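Local atomic coordinates of acetyl-CoA hydrolase/transferase family protein (Porphyromonas gingivalis, PDB entry 2NVV), a protein that probably hydrolyses acetyl-CoA or transfers its coenzyme A to another carboxylate, and binds zinc. Residues F14-D19 / A40-A45; S106-D111 / V142-T147. All coordinates share one frame; numbering follows the deposited sequence.

Followed from the N terminus, the chain makes contact 1 first: the loop 14-19, leading into strand 20-23, meets helix 35-47, so the loop it closes holds that strand and the start of the helix. The chain then runs on through strands 55-58, 77-81 and 99-100 before contact 2 joins helix 108-113 to the turn and helix start at 142-147, closing a longer loop that contains strand 122-127. The two loops follow in series, neither crossing nor enclosing the other. The centres of contact 1 and contact 2 are 24 Å apart. Both contacts belong to the N-terminal family region, contact 1 far out on the chain and contact 2 nearer its middle.

Contact 1: F14-D19 / A40-A45; sequences FVHHND and AKRAIA
Arg42 reaches from its helix to the backbone of Val15, and this single side chain carries most of the contact. With CG anti to the backbone N (chi1 -177°) and the chain extended from CG to NE, the arginine spans a gap in which the nearest CA atoms, those of Val15 and Arg42, stay 9.3 Å apart. Arg42 NE donates to Val15 O at 3.2 Å, the N-H...O angle being 164°. The carbonyl points almost straight at the donor, and its oxygen lies close to the guanidinium plane, so the group is met at its edge. Val15 thus takes part mainly through its peptide oxygen; Val15 CB stays 5.4 Å from Arg42 NE.

Farther along the same NE-NH2 edge lies His16. Arg42 NH2 is 4.0 Å from His16 ND1, too long for a hydrogen bond, and the ring and guanidinium planes stand 70° apart, which makes this an oblique approach and not a stack.

The loop that offers the carbonyl is itself braced. His16 to Asp19 form a type II turn closed by Asp19 N to His16 O at 3.0 Å, while His16 N is held by Asp19 OD2 at 2.7 Å, from above the carboxylate plane. The two groups of the Val15-His16 peptide are therefore both engaged, the C=O by Arg42 and the N-H by Asp19. Asp19 OD2 also forms a salt bridge with Arg154, which in addition bonds to Phe14 O.

In the fold, 14-19 connects helix 8-12 to strand 20-23 of the parallel sheet, with strand 154-160 close to Phe14 and His16. Helix 35-47 is the helix of the beta-alpha-beta crossover between neighbouring parallel strands 20-23 and 55-58, and packs through Ala40 against helix 65-73.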
ATOM      1  N   PHE A  14      28.613  13.150 -23.981  1.00 13.18           N
ATOM      2  CA  PHE A  14      28.124  11.778 -24.052  1.00 12.13           C
ATOM      3  C   PHE A  14      26.622  11.691 -23.789  1.00 11.62           C
ATOM      4  O   PHE A  14      26.037  10.604 -23.843  1.00 11.27           O
ATOM      5  CB  PHE A  14      28.861  10.886 -23.059  1.00 12.52           C
ATOM      6  CG  PHE A  14      30.309  10.670 -23.392  1.00 12.82           C
ATOM      7  CD1 PHE A  14      31.285  11.569 -22.962  1.00 12.99           C
ATOM      8  CD2 PHE A  14      30.703   9.568 -24.146  1.00 10.95           C
ATOM      9  CE1 PHE A  14      32.628  11.372 -23.280  1.00 11.88           C
ATOM     10  CE2 PHE A  14      32.041   9.365 -24.466  1.00 11.39           C
ATOM     11  CZ  PHE A  14      33.003  10.268 -24.032  1.00 11.23           C
ATOM     12  N   VAL A  15      26.005  12.833 -23.494  1.00 10.86           N
ATOM     13  CA  VAL A  15      24.568  12.890 -23.246  1.00 10.03           C
ATOM     14  C   VAL A  15      23.938  13.600 -24.434  1.00  9.59           C
ATOM     15  O   VAL A  15      24.350  14.705 -24.799  1.00  9.30           O
ATOM     16  CB  VAL A  15      24.240  13.668 -21.948  1.00  9.95           C
ATOM     17  CG1 VAL A  15      22.736  13.777 -21.772  1.00  9.03           C
ATOM     18  CG2 VAL A  15      24.864  12.967 -20.745  1.00 10.33           C
ATOM     19  N   HIS A  16      22.943  12.959 -25.041  1.00 10.41           N
ATOM     20  CA  HIS A  16      22.281  13.524 -26.210  1.00 10.44           C
ATOM     21  C   HIS A  16      20.793  13.732 -25.978  1.00 10.23           C
ATOM     22  O   HIS A  16      20.216  13.189 -25.036  1.00  9.88           O
ATOM     23  CB  HIS A  16      22.492  12.603 -27.400  1.00 11.36           C
ATOM     24  CG  HIS A  16      23.896  12.111 -27.531  1.00 13.88           C
ATOM     25  ND1 HIS A  16      24.913  12.884 -28.049  1.00 14.97           N
ATOM     26  CD2 HIS A  16      24.462  10.934 -27.177  1.00 14.90           C
ATOM     27  CE1 HIS A  16      26.045  12.205 -28.011  1.00 16.23           C
ATOM     28  NE2 HIS A  16      25.798  11.018 -27.484  1.00 15.78           N
ATOM     29  N   HIS A  17      20.172  14.525 -26.840  1.00  9.00           N
ATOM     30  CA  HIS A  17      18.754  14.793 -26.712  1.00  8.79           C
ATOM     31  C   HIS A  17      17.996  13.480 -26.750  1.00  8.89           C
ATOM     32  O   HIS A  17      18.339  12.573 -27.517  1.00  9.34           O
ATOM     33  CB  HIS A  17      18.279  15.701 -27.845  1.00  9.46           C
ATOM     34  CG  HIS A  17      16.791  15.752 -27.991  1.00 10.23           C
ATOM     35  ND1 HIS A  17      16.136  15.278 -29.108  1.00  9.94           N
ATOM     36  CD2 HIS A  17      15.828  16.186 -27.144  1.00  9.78           C
ATOM     37  CE1 HIS A  17      14.832  15.419 -28.945  1.00 10.25           C
ATOM     38  NE2 HIS A  17      14.619  15.967 -27.761  1.00 10.38           N
ATOM     39  N   ASN A  18      16.974  13.382 -25.908  1.00  7.67           N
ATOM     40  CA  ASN A  18      16.129  12.195 -25.834  1.00  7.62           C
ATOM     41  C   ASN A  18      16.774  11.002 -25.132  1.00  6.39           C
ATOM     42  O   ASN A  18      16.194   9.919 -25.083  1.00  6.39           O
ATOM     43  CB  ASN A  18      15.680  11.780 -27.229  1.00  8.63           C
ATOM     44  CG  ASN A  18      14.276  11.219 -27.239  1.00  9.44           C
ATOM     45  OD1 ASN A  18      13.314  11.921 -26.911  1.00 10.06           O
ATOM     46  ND2 ASN A  18      14.146   9.941 -27.617  1.00  9.93           N
ATOM     47  N   ASP A  19      17.974  11.191 -24.601  1.00  6.86           N
ATOM     48  CA  ASP A  19      18.634  10.124 -23.868  1.00  6.39           C
ATOM     49  C   ASP A  19      17.972  10.058 -22.502  1.00  6.39           C
ATOM     50  O   ASP A  19      17.490  11.065 -21.993  1.00  6.39           O
ATOM     51  CB  ASP A  19      20.123  10.421 -23.653  1.00  7.17           C
ATOM     52  CG  ASP A  19      21.005   9.939 -24.790  1.00  7.72           C
ATOM     53  OD1 ASP A  19      20.560   9.096 -25.606  1.00  9.91           O
ATOM     54  OD2 ASP A  19      22.169  10.396 -24.856  1.00  8.47           O
ATOM     55  N   ALA A  40      23.346  21.063 -19.015  1.00 10.13           N
ATOM     56  CA  ALA A  40      22.437  22.192 -19.107  1.00 10.70           C
ATOM     57  C   ALA A  40      22.947  23.235 -20.090  1.00 12.06           C
ATOM     58  O   ALA A  40      22.182  23.719 -20.920  1.00 11.80           O
ATOM     59  CB  ALA A  40      22.247  22.812 -17.738  1.00 10.46           C
ATOM     60  N   LYS A  41      24.229  23.590 -19.992  1.00 14.05           N
ATOM     61  CA  LYS A  41      24.822  24.577 -20.902  1.00 15.28           C
ATOM     62  C   LYS A  41      24.579  24.065 -22.318  1.00 15.34           C
ATOM     63  O   LYS A  41      24.021  24.755 -23.177  1.00 15.08           O
ATOM     64  CB  LYS A  41      26.332  24.676 -20.693  1.00 16.42           C
ATOM     65  CG  LYS A  41      26.795  24.818 -19.256  1.00 19.47           C
ATOM     66  CD  LYS A  41      26.710  26.246 -18.758  1.00 20.95           C
ATOM     67  CE  LYS A  41      27.369  26.356 -17.383  1.00 21.85           C
ATOM     68  NZ  LYS A  41      27.261  27.730 -16.820  1.00 23.12           N
ATOM     69  N   ARG A  42      25.023  22.832 -22.528  1.00 15.24           N
ATOM     70  CA  ARG A  42      24.918  22.132 -23.793  1.00 15.38           C
ATOM     71  C   ARG A  42      23.477  22.109 -24.290  1.00 15.31           C
ATOM     72  O   ARG A  42      23.219  22.286 -25.476  1.00 15.49           O
ATOM     73  CB  ARG A  42      25.450  20.718 -23.584  1.00 16.93           C
ATOM     74  CG  ARG A  42      25.513  19.821 -24.783  1.00 20.09           C
ATOM     75  CD  ARG A  42      26.052  18.466 -24.344  1.00 22.80           C
ATOM     76  NE  ARG A  42      25.922  17.447 -25.379  1.00 24.27           N
ATOM     77  CZ  ARG A  42      26.604  17.453 -26.513  1.00 27.07           C
ATOM     78  NH1 ARG A  42      27.467  18.430 -26.757  1.00 27.37           N
ATOM     79  NH2 ARG A  42      26.432  16.477 -27.396  1.00 28.27           N
ATOM     80  N   ALA A  43      22.538  21.905 -23.373  1.00 15.13           N
ATOM     81  CA  ALA A  43      21.121  21.848 -23.711  1.00 15.08           C
ATOM     82  C   ALA A  43      20.624  23.206 -24.165  1.00 15.54           C
ATOM     83  O   ALA A  43      19.898  23.315 -25.149  1.00 16.58           O
ATOM     84  CB  ALA A  43      20.316  21.375 -22.501  1.00 15.25           C
ATOM     85  N   ILE A  44      21.014  24.243 -23.430  1.00 15.87           N
ATOM     86  CA  ILE A  44      20.611  25.606 -23.746  1.00 16.32           C
ATOM     87  C   ILE A  44      21.197  26.038 -25.083  1.00 16.44           C
ATOM     88  O   ILE A  44      20.519  26.672 -25.888  1.00 15.66           O
ATOM     89  CB  ILE A  44      21.067  26.594 -22.644  1.00 16.53           C
ATOM     90  CG1 ILE A  44      20.315  26.300 -21.339  1.00 17.04           C
ATOM     91  CG2 ILE A  44      20.822  28.032 -23.095  1.00 14.63           C
ATOM     92  CD1 ILE A  44      20.727  27.166 -20.161  1.00 15.82           C
ATOM     93  N   ALA A  45      22.457  25.690 -25.318  1.00 17.05           N
ATOM     94  CA  ALA A  45      23.123  26.050 -26.561  1.00 17.51           C
ATOM     95  C   ALA A  45      22.405  25.423 -27.756  1.00 18.37           C
ATOM     96  O   ALA A  45      22.462  25.945 -28.870  1.00 19.04           O
ATOM     97  CB  ALA A  45      24.569  25.599 -26.523  1.00 17.53           C
TER

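Contact 2: S106-D111 / V142-T147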
ATOM      1  N   SER A 106      10.664   2.384  -3.215  1.00  6.39           N
ATOM      2  CA  SER A 106      11.175   1.012  -3.246  1.00  6.39           C
ATOM      3  C   SER A 106      10.922   0.252  -4.547  1.00  6.39           C
ATOM      4  O   SER A 106      11.524  -0.794  -4.776  1.00  6.39           O
ATOM      5  CB  SER A 106      10.570   0.198  -2.097  1.00  6.85           C
ATOM      6  OG  SER A 106       9.225  -0.145  -2.371  1.00  6.39           O
ATOM      7  N   THR A 107      10.044   0.770  -5.403  1.00 14.86           N
ATOM      8  CA  THR A 107       9.699   0.066  -6.639  1.00 14.86           C
ATOM      9  C   THR A 107      10.400   0.443  -7.936  1.00 14.86           C
ATOM     10  O   THR A 107      10.344  -0.332  -8.886  1.00  6.39           O
ATOM     11  CB  THR A 107       8.187   0.151  -6.911  1.00 14.86           C
ATOM     12  OG1 THR A 107       7.832   1.499  -7.243  1.00 14.86           O
ATOM     13  CG2 THR A 107       7.401  -0.255  -5.684  1.00 14.86           C
ATOM     14  N   LEU A 108      11.055   1.605  -7.986  1.00 14.86           N
ATOM     15  CA  LEU A 108      11.723   2.060  -9.216  1.00 14.86           C
ATOM     16  C   LEU A 108      12.817   1.146  -9.777  1.00 14.86           C
ATOM     17  O   LEU A 108      12.897   0.929 -10.990  1.00  6.44           O
ATOM     18  CB  LEU A 108      12.297   3.469  -9.024  1.00 14.86           C
ATOM     19  CG  LEU A 108      12.996   4.075 -10.251  1.00 14.86           C
ATOM     20  CD1 LEU A 108      12.038   4.151 -11.420  1.00 14.86           C
ATOM     21  CD2 LEU A 108      13.508   5.453  -9.916  1.00 14.86           C
ATOM     22  N   ALA A 109      13.665   0.626  -8.897  1.00  6.39           N
ATOM     23  CA  ALA A 109      14.744  -0.258  -9.322  1.00  6.46           C
ATOM     24  C   ALA A 109      14.268  -1.512 -10.055  1.00  6.68           C
ATOM     25  O   ALA A 109      14.702  -1.783 -11.175  1.00  6.39           O
ATOM     26  CB  ALA A 109      15.597  -0.656  -8.129  1.00  6.39           C
ATOM     27  N   GLN A 110      13.380  -2.281  -9.435  1.00  6.39           N
ATOM     28  CA  GLN A 110      12.907  -3.496 -10.074  1.00  6.39           C
ATOM     29  C   GLN A 110      12.066  -3.227 -11.305  1.00  6.49           C
ATOM     30  O   GLN A 110      12.135  -3.973 -12.281  1.00  6.39           O
ATOM     31  CB  GLN A 110      12.109  -4.364  -9.096  1.00  6.39           C
ATOM     32  CG  GLN A 110      10.906  -3.692  -8.503  1.00  6.39           C
ATOM     33  CD  GLN A 110       9.919  -4.681  -7.897  1.00  6.39           C
ATOM     34  OE1 GLN A 110      10.301  -5.606  -7.184  1.00  6.39           O
ATOM     35  NE2 GLN A 110       8.639  -4.475  -8.171  1.00  6.66           N
ATOM     36  N   ASP A 111      11.267  -2.169 -11.266  1.00  6.39           N
ATOM     37  CA  ASP A 111      10.410  -1.833 -12.396  1.00  6.52           C
ATOM     38  C   ASP A 111      11.230  -1.403 -13.595  1.00  6.39           C
ATOM     39  O   ASP A 111      10.769  -1.474 -14.734  1.00  6.50           O
ATOM     40  CB  ASP A 111       9.417  -0.742 -11.999  1.00  7.65           C
ATOM     41  CG  ASP A 111       8.278  -1.277 -11.154  1.00  7.46           C
ATOM     42  OD1 ASP A 111       8.382  -2.425 -10.676  1.00  6.39           O
ATOM     43  OD2 ASP A 111       7.277  -0.555 -10.960  1.00  9.68           O
ATOM     44  N   VAL A 142      22.758   6.250  -1.799  1.00  6.39           N
ATOM     45  CA  VAL A 142      22.743   5.120  -2.732  1.00  6.39           C
ATOM     46  C   VAL A 142      21.647   5.182  -3.796  1.00  6.39           C
ATOM     47  O   VAL A 142      21.930   5.088  -4.981  1.00  6.39           O
ATOM     48  CB  VAL A 142      22.631   3.769  -1.984  1.00  6.39           C
ATOM     49  CG1 VAL A 142      22.772   2.611  -2.983  1.00  6.39           C
ATOM     50  CG2 VAL A 142      23.727   3.676  -0.914  1.00  6.39           C
ATOM     51  N   GLY A 143      20.400   5.329  -3.372  1.00  6.39           N
ATOM     52  CA  GLY A 143      19.298   5.413  -4.312  1.00  6.39           C
ATOM     53  C   GLY A 143      19.121   4.189  -5.187  1.00  6.39           C
ATOM     54  O   GLY A 143      18.889   3.086  -4.690  1.00  6.39           O
ATOM     55  N   ILE A 144      19.219   4.393  -6.500  1.00  6.53           N
ATOM     56  CA  ILE A 144      19.078   3.309  -7.467  1.00  6.39           C
ATOM     57  C   ILE A 144      20.395   3.057  -8.193  1.00  6.39           C
ATOM     58  O   ILE A 144      20.408   2.551  -9.305  1.00  6.39           O
ATOM     59  CB  ILE A 144      17.985   3.628  -8.519  1.00  6.39           C
ATOM     60  CG1 ILE A 144      18.403   4.833  -9.369  1.00  6.39           C
ATOM     61  CG2 ILE A 144      16.670   3.907  -7.817  1.00  6.39           C
ATOM     62  CD1 ILE A 144      17.389   5.240 -10.417  1.00  6.39           C
ATOM     63  N   LEU A 145      21.495   3.405  -7.542  1.00  6.39           N
ATOM     64  CA  LEU A 145      22.828   3.242  -8.095  1.00  6.39           C
ATOM     65  C   LEU A 145      23.099   1.918  -8.794  1.00  6.39           C
ATOM     66  O   LEU A 145      23.367   1.890  -9.994  1.00  6.49           O
ATOM     67  CB  LEU A 145      23.871   3.442  -6.993  1.00  6.39           C
ATOM     68  CG  LEU A 145      25.339   3.156  -7.351  1.00  6.39           C
ATOM     69  CD1 LEU A 145      25.941   4.330  -8.097  1.00  6.66           C
ATOM     70  CD2 LEU A 145      26.129   2.905  -6.086  1.00  6.39           C
ATOM     71  N   PRO A 146      23.042   0.796  -8.055  1.00  6.72           N
ATOM     72  CA  PRO A 146      23.311  -0.486  -8.714  1.00  6.39           C
ATOM     73  C   PRO A 146      22.488  -0.786  -9.959  1.00  6.53           C
ATOM     74  O   PRO A 146      22.987  -1.404 -10.900  1.00  6.84           O
ATOM     75  CB  PRO A 146      23.102  -1.510  -7.591  1.00  6.39           C
ATOM     76  CG  PRO A 146      22.198  -0.813  -6.618  1.00  6.39           C
ATOM     77  CD  PRO A 146      22.713   0.596  -6.632  1.00  7.11           C
ATOM     78  N   THR A 147      21.242  -0.334  -9.983  1.00  6.48           N
ATOM     79  CA  THR A 147      20.395  -0.593 -11.128  1.00  6.83           C
ATOM     80  C   THR A 147      20.753   0.275 -12.333  1.00  6.39           C
ATOM     81  O   THR A 147      20.786  -0.227 -13.456  1.00  6.51           O
ATOM     82  CB  THR A 147      18.914  -0.398 -10.768  1.00  6.39           C
ATOM     83  OG1 THR A 147      18.599  -1.219  -9.636  1.00  6.39           O
ATOM     84  CG2 THR A 147      18.014  -0.785 -11.945  1.00  6.39           C
TER
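Thr147 OG1 lies against the methyl of Ala109, 3.4 Å from its CB, and takes its polar partner elsewhere, in a hydrogen bond with Glu175 OE2. Toward Ala109 the hydroxyl makes only van der Waals contact. With chi1 at -55°, OG1 sits beside the backbone N of Thr147 and CG2 anti to it; the two branches lie side by side against Ala109, OG1 at its CB and Thr147 CG2 3.5 Å from Ala109 O. Thr147 also packs on Leu112 and Arg113, farther along the same helix.

Three residues earlier, Ile144 turns its branched side chain to Leu108. Ile144 CD1 and Leu108 CD2 meet at 3.9 Å, and Ile144 CG2 lies 4.1 Å from the same Leu108 CD2. Ile144 CG1 stands between the backbone N and carbonyl carbon (chi1 65°), a setting from which both methyls, CG2 and CD1, reach that one leucine methyl. Between these two pairs the backbones come close: the CA atoms of Ala109 and Ile144 are 5.9 Å apart, consistent with the small side chain at Ala109.

Ile144 is the N-cap residue of helix 145-151 and part of a type II' turn from Val142 to Leu145, whose first corner is Gly143 with positive phi. Its side chain is about 11 Å from that of the predicted active-site residue Glu284. Helix 333-336 lies over both segments, touching Ala109 and Ile144. Ser106 O accepts a hydrogen bond from Arg343 of the second subunit, so the subunit interface borders this helix.

No hydrogen bond crosses between the segments. Van der Waals packing, chiefly of methyl groups, joins helix 108-113 to the turn and first residues of helix 145-151 at this buried contact, while the Thr147 hydroxyl is satisfied by Glu175 and Gln110 OE1 by Arg182.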